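Local coordinates for protein leucine aminopeptidase A1, chloroplastic (Solanum lycopersicum, PDB 5D8N) that removes N-terminal amino acids, preferably leucine, from peptides as a magnesium-dependent homohexameric aminopeptidase of the M17 family, regulates wound signalling and has a role in insect defence, at residues T293-V298 and Q402-I408; V332-A336 and H350-A354. The protein carries 1 engineered substitution. One frame throughout, in Å; residues are numbered along the deposited sequence.

Both contacts belong to the catalytic domain and meet on its central mixed sheet, where strands 293-305 and 347-358 are neighbours. Contact 1 joins two parallel strands edge to edge by backbone hydrogen bonds; it is buried along the strands but comes to the surface at its start, where a lysine, a glutamate and two waters take part. Contact 2 is core throughout: helix 327-342 lies on strand 347-358 through apolar side chains and an aromatic ring, with no hydrogen bond between its segments. The two touch directly, since the backbone of H350 pairs with L295 and L297, and V332 CG1 packs on L297 O.

Contact 1 of 2, residues T293-V298 and Q402-I408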
loop_
_atom_site.group_PDB
_atom_site.type_symbol
_atom_site.label_atom_id
_atom_site.label_comp_id
_atom_site.label_asym_id
_atom_site.label_seq_id
_atom_site.Cartn_x
_atom_site.Cartn_y
_atom_site.Cartn_z
ATOM N N THR A 293 -18.947 44.683 21.745
ATOM C CA THR A 293 -17.891 44.124 20.908
ATOM C C THR A 293 -18.495 43.060 19.993
ATOM O O THR A 293 -19.233 42.204 20.461
ATOM C CB THR A 293 -16.815 43.467 21.797
ATOM O OG1 THR A 293 -16.239 44.474 22.629
ATOM C CG2 THR A 293 -15.680 42.874 20.967
ATOM N N LYS A 294 -18.211 43.128 18.694
ATOM C CA LYS A 294 -18.806 42.231 17.701
ATOM C C LYS A 294 -17.874 41.075 17.379
ATOM O O LYS A 294 -16.742 41.261 16.900
ATOM C CB LYS A 294 -19.158 42.992 16.427
ATOM C CG LYS A 294 -20.263 44.017 16.647
ATOM C CD LYS A 294 -20.588 44.841 15.411
ATOM C CE LYS A 294 -21.276 43.968 14.361
ATOM N NZ LYS A 294 -21.598 44.688 13.093
ATOM N N LEU A 295 -18.336 39.869 17.688
ATOM C CA LEU A 295 -17.534 38.646 17.534
ATOM C C LEU A 295 -18.276 37.673 16.628
ATOM O O LEU A 295 -19.511 37.619 16.641
ATOM C CB LEU A 295 -17.300 38.013 18.901
ATOM C CG LEU A 295 -16.811 38.942 20.017
ATOM C CD1 LEU A 295 -16.848 38.202 21.348
ATOM C CD2 LEU A 295 -15.400 39.438 19.741
ATOM N N ALA A 296 -17.527 36.821 15.934
ATOM C CA ALA A 296 -18.096 35.660 15.274
ATOM C C ALA A 296 -17.423 34.351 15.681
ATOM O O ALA A 296 -16.205 34.241 15.775
ATOM C CB ALA A 296 -18.043 35.806 13.751
ATOM N N LEU A 297 -18.239 33.311 15.688
ATOM C CA LEU A 297 -17.784 31.949 15.906
ATOM C C LEU A 297 -18.266 31.147 14.709
ATOM O O LEU A 297 -19.473 31.027 14.492
ATOM C CB LEU A 297 -18.398 31.388 17.192
ATOM C CG LEU A 297 -18.043 32.147 18.469
ATOM C CD1 LEU A 297 -18.782 31.562 19.649
ATOM C CD2 LEU A 297 -16.539 32.041 18.691
ATOM N N VAL A 298 -17.317 30.629 13.935
ATOM C CA VAL A 298 -17.586 29.883 12.718
ATOM C C VAL A 298 -17.209 28.411 12.896
ATOM O O VAL A 298 -16.090 28.097 13.314
ATOM C CB VAL A 298 -16.769 30.462 11.558
ATOM C CG1 VAL A 298 -16.999 29.631 10.302
ATOM C CG2 VAL A 298 -17.190 31.901 11.326
ATOM N N GLN A 402 -20.438 40.535 8.157
ATOM C CA GLN A 402 -21.298 40.988 9.240
ATOM C C GLN A 402 -20.658 42.152 10.026
ATOM O O GLN A 402 -21.222 42.649 10.998
ATOM C CB GLN A 402 -21.616 39.824 10.177
ATOM C CG GLN A 402 -22.269 38.625 9.523
ATOM C CD GLN A 402 -23.293 39.006 8.463
ATOM O OE1 GLN A 402 -23.079 38.833 7.239
ATOM N NE2 GLN A 402 -24.440 39.472 8.940
ATOM N N GLY A 403 -19.436 42.529 9.668
ATOM C CA GLY A 403 -18.786 43.636 10.343
ATOM C C GLY A 403 -18.271 43.297 11.727
ATOM O O GLY A 403 -18.067 44.192 12.552
ATOM N N VAL A 404 -17.892 42.039 11.948
ATOM C CA VAL A 404 -17.287 41.696 13.222
ATOM C C VAL A 404 -15.856 42.215 13.375
ATOM O O VAL A 404 -15.145 42.414 12.413
ATOM C CB VAL A 404 -17.393 40.188 13.513
ATOM C CG1 VAL A 404 -18.860 39.783 13.546
ATOM C CG2 VAL A 404 -16.633 39.377 12.477
ATOM N N GLU A 405 -15.396 42.294 14.611
ATOM C CA GLU A 405 -14.030 42.677 14.948
ATOM C C GLU A 405 -13.103 41.442 15.103
ATOM O O GLU A 405 -11.913 41.503 14.821
ATOM C CB GLU A 405 -14.133 43.466 16.257
ATOM C CG GLU A 405 -12.833 43.870 16.931
ATOM C CD GLU A 405 -13.045 44.641 18.232
ATOM O OE1 GLU A 405 -14.196 45.043 18.519
ATOM O OE2 GLU A 405 -12.037 44.915 18.916
ATOM N N LYS A 406 -13.626 40.317 15.580
ATOM C CA LYS A 406 -12.823 39.130 15.842
ATOM C C LYS A 406 -13.617 37.893 15.417
ATOM O O LYS A 406 -14.814 37.787 15.711
ATOM C CB LYS A 406 -12.462 39.041 17.328
ATOM C CG LYS A 406 -11.744 40.262 17.900
ATOM C CD LYS A 406 -11.471 40.108 19.393
ATOM C CE LYS A 406 -10.902 41.391 19.999
ATOM N NZ LYS A 406 -10.679 41.175 21.459
ATOM N N ILE A 407 -12.917 36.929 14.823
ATOM C CA ILE A 407 -13.468 35.630 14.450
ATOM C C ILE A 407 -12.624 34.517 15.063
ATOM O O ILE A 407 -11.405 34.484 14.887
ATOM C CB ILE A 407 -13.455 35.446 12.922
ATOM C CG1 ILE A 407 -14.231 36.572 12.237
ATOM C CG2 ILE A 407 -14.065 34.112 12.543
ATOM C CD1 ILE A 407 -14.084 36.569 10.735
ATOM N N ILE A 408 -13.303 33.510 15.593
ATOM C CA ILE A 408 -12.699 32.197 15.779
ATOM C C ILE A 408 -13.441 31.164 14.960
ATOM O O ILE A 408 -14.669 31.060 15.088
ATOM C CB ILE A 408 -12.706 31.765 17.260
ATOM C CG1 ILE A 408 -11.906 32.749 18.116
ATOM C CG2 ILE A 408 -12.127 30.348 17.406
ATOM C CD1 ILE A 408 -11.892 32.418 19.590
HETATM O O HOH W 1 -16.589 45.278 17.593
HETATM O O HOH W 2 -19.693 46.767 12.662
#
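K294 reaches over the turn that leads into strand 406-411. Its CB lies 3.9 Å from V404 CA, CD and CE run past the carbonyl of G403, and a bend at chi3 (70°) brings NZ to Q402 O, 2.9 Å away and in the carbonyl plane. The same ammonium reaches G403 O through a water. G403, first to leave helical angles after helix 388-401, has positive phi; through Q402 O, K294 joins that helix exit to its own strand. Beyond it the strands run parallel in the mixed sheet of the M17 catalytic domain. E405 N bonds to K294 O at 2.8 Å, tilted 33° from the carbonyl plane; A296 gives its N to K406 O (2.9 Å) and takes I408 N on its own O, and V298 N bonds to I408 O, the next rung. On the face with L297 and I408, L295 CD2 lies alongside the aliphatic part of K406, 3.8 Å from CB, while K406 NZ salt-bridges to E438. On the other face A296 CB meets both V404 methyls, CG2 at 4.0 Å. E405 crosses T293 at a slant, OE1 3.6 Å from T293 CG2, and a second water links OE1 to K294 N.

Contact 2 of 2, residues V332-A336 and H350-A354; sequences VLGAA and HFIVA
F351 lays its ring under A336, whose CB stands over the ring centre, 3.7 Å from the centroid and 11° off the normal: a face-on CH-pi contact. One side of the ring, CD2 and CE2, pushes farther into the helix, CE2 coming to 3.5 Å from A336 CA and CD2 to 3.5 Å from V332 O. V332 O, which also accepts the helical bond from A336 N, meets the ring obliquely. With CG anti to its own carbonyl carbon (chi1 -50°), the phenyl group is carried toward the helix, and V332 slides past it in the opposite sense to set CG1 3.8 Å from F351 CB. The same methyl also meets V353 CG2 at 4.4 Å. Residues 332-336 of helix 327-342 run roughly antiparallel to 350-354 of strand 347-358, at 151°, packing on one face of the sheet as in an alpha/beta layered fold; I352 points to the other face, against helix 388-401. Cutting F351 back to an alanine is likely to take the aromatic floor from under the A336 methyl and open a gap between helix and strand. With no polar bond across it, the contact depends on apolar fit and dispersion between methyls and ring.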
loop_
_atom_site.group_PDB
_atom_site.type_symbol
_atom_site.label_atom_id
_atom_site.label_comp_id
_atom_site.label_asym_id
_atom_site.label_seq_id
_atom_site.Cartn_x
_atom_site.Cartn_y
_atom_site.Cartn_z
ATOM N N VAL A 332 -19.697 25.322 18.208
ATOM C CA VAL A 332 -20.311 26.627 17.988
ATOM C C VAL A 332 -21.760 26.683 18.481
ATOM O O VAL A 332 -22.170 27.625 19.162
ATOM C CB VAL A 332 -20.170 27.038 16.519
ATOM C CG1 VAL A 332 -21.027 28.230 16.164
ATOM C CG2 VAL A 332 -18.697 27.351 16.224
ATOM N N LEU A 333 -22.558 25.689 18.119
ATOM C CA LEU A 333 -23.962 25.676 18.569
ATOM C C LEU A 333 -24.084 25.455 20.072
ATOM O O LEU A 333 -24.915 26.063 20.737
ATOM C CB LEU A 333 -24.743 24.619 17.806
ATOM C CG LEU A 333 -24.870 24.944 16.311
ATOM C CD1 LEU A 333 -25.602 23.823 15.615
ATOM C CD2 LEU A 333 -25.614 26.232 16.027
ATOM N N GLY A 334 -23.184 24.641 20.617
ATOM C CA GLY A 334 -23.073 24.482 22.063
ATOM C C GLY A 334 -22.771 25.778 22.783
ATOM O O GLY A 334 -23.392 26.111 23.791
ATOM N N ALA A 335 -21.906 26.581 22.190
ATOM C CA ALA A 335 -21.609 27.878 22.764
ATOM C C ALA A 335 -22.851 28.771 22.759
ATOM O O ALA A 335 -23.070 29.531 23.701
ATOM C CB ALA A 335 -20.454 28.544 22.023
ATOM N N ALA A 336 -23.634 28.712 21.685
ATOM C CA ALA A 336 -24.834 29.528 21.581
ATOM C C ALA A 336 -25.827 29.160 22.666
ATOM O O ALA A 336 -26.448 30.027 23.260
ATOM C CB ALA A 336 -25.493 29.369 20.224
ATOM N N HIS A 350 -21.986 36.402 16.587
ATOM C CA HIS A 350 -22.555 35.714 15.433
ATOM C C HIS A 350 -22.053 34.278 15.366
ATOM O O HIS A 350 -20.853 34.021 15.538
ATOM C CB HIS A 350 -22.151 36.465 14.174
ATOM C CG HIS A 350 -22.688 37.855 14.127
ATOM N ND1 HIS A 350 -23.801 38.191 13.396
ATOM C CD2 HIS A 350 -22.260 38.997 14.706
ATOM C CE1 HIS A 350 -24.090 39.463 13.597
ATOM N NE2 HIS A 350 -23.126 39.989 14.330
ATOM N N PHE A 351 -22.995 33.345 15.307
ATOM C CA PHE A 351 -22.671 31.928 15.204
ATOM C C PHE A 351 -22.993 31.446 13.793
ATOM O O PHE A 351 -24.139 31.539 13.347
ATOM C CB PHE A 351 -23.472 31.101 16.213
ATOM C CG PHE A 351 -23.436 31.610 17.616
ATOM C CD1 PHE A 351 -24.215 32.701 18.000
ATOM C CD2 PHE A 351 -22.590 31.044 18.544
ATOM C CE1 PHE A 351 -24.198 33.131 19.315
ATOM C CE2 PHE A 351 -22.490 31.536 19.835
ATOM C CZ PHE A 351 -23.294 32.579 20.230
ATOM N N ILE A 352 -21.976 30.982 13.070
ATOM C CA ILE A 352 -22.100 30.724 11.632
ATOM C C ILE A 352 -21.626 29.329 11.242
ATOM O O ILE A 352 -20.535 28.929 11.621
ATOM C CB ILE A 352 -21.315 31.794 10.869
ATOM C CG1 ILE A 352 -21.990 33.155 11.042
ATOM C CG2 ILE A 352 -21.223 31.446 9.397
ATOM C CD1 ILE A 352 -21.078 34.322 10.773
ATOM N N VAL A 353 -22.512 28.557 10.619
ATOM C CA VAL A 353 -22.213 27.217 10.152
ATOM C C VAL A 353 -22.756 26.999 8.742
ATOM O O VAL A 353 -23.968 27.069 8.514
ATOM C CB VAL A 353 -22.842 26.145 11.051
ATOM C CG1 VAL A 353 -22.574 24.759 10.479
ATOM C CG2 VAL A 353 -22.262 26.216 12.460
ATOM N N ALA A 354 -21.851 26.760 7.795
ATOM C CA ALA A 354 -22.248 26.394 6.442
ATOM C C ALA A 354 -22.421 24.883 6.342
ATOM O O ALA A 354 -21.442 24.135 6.149
ATOM C CB ALA A 354 -21.221 26.885 5.438
#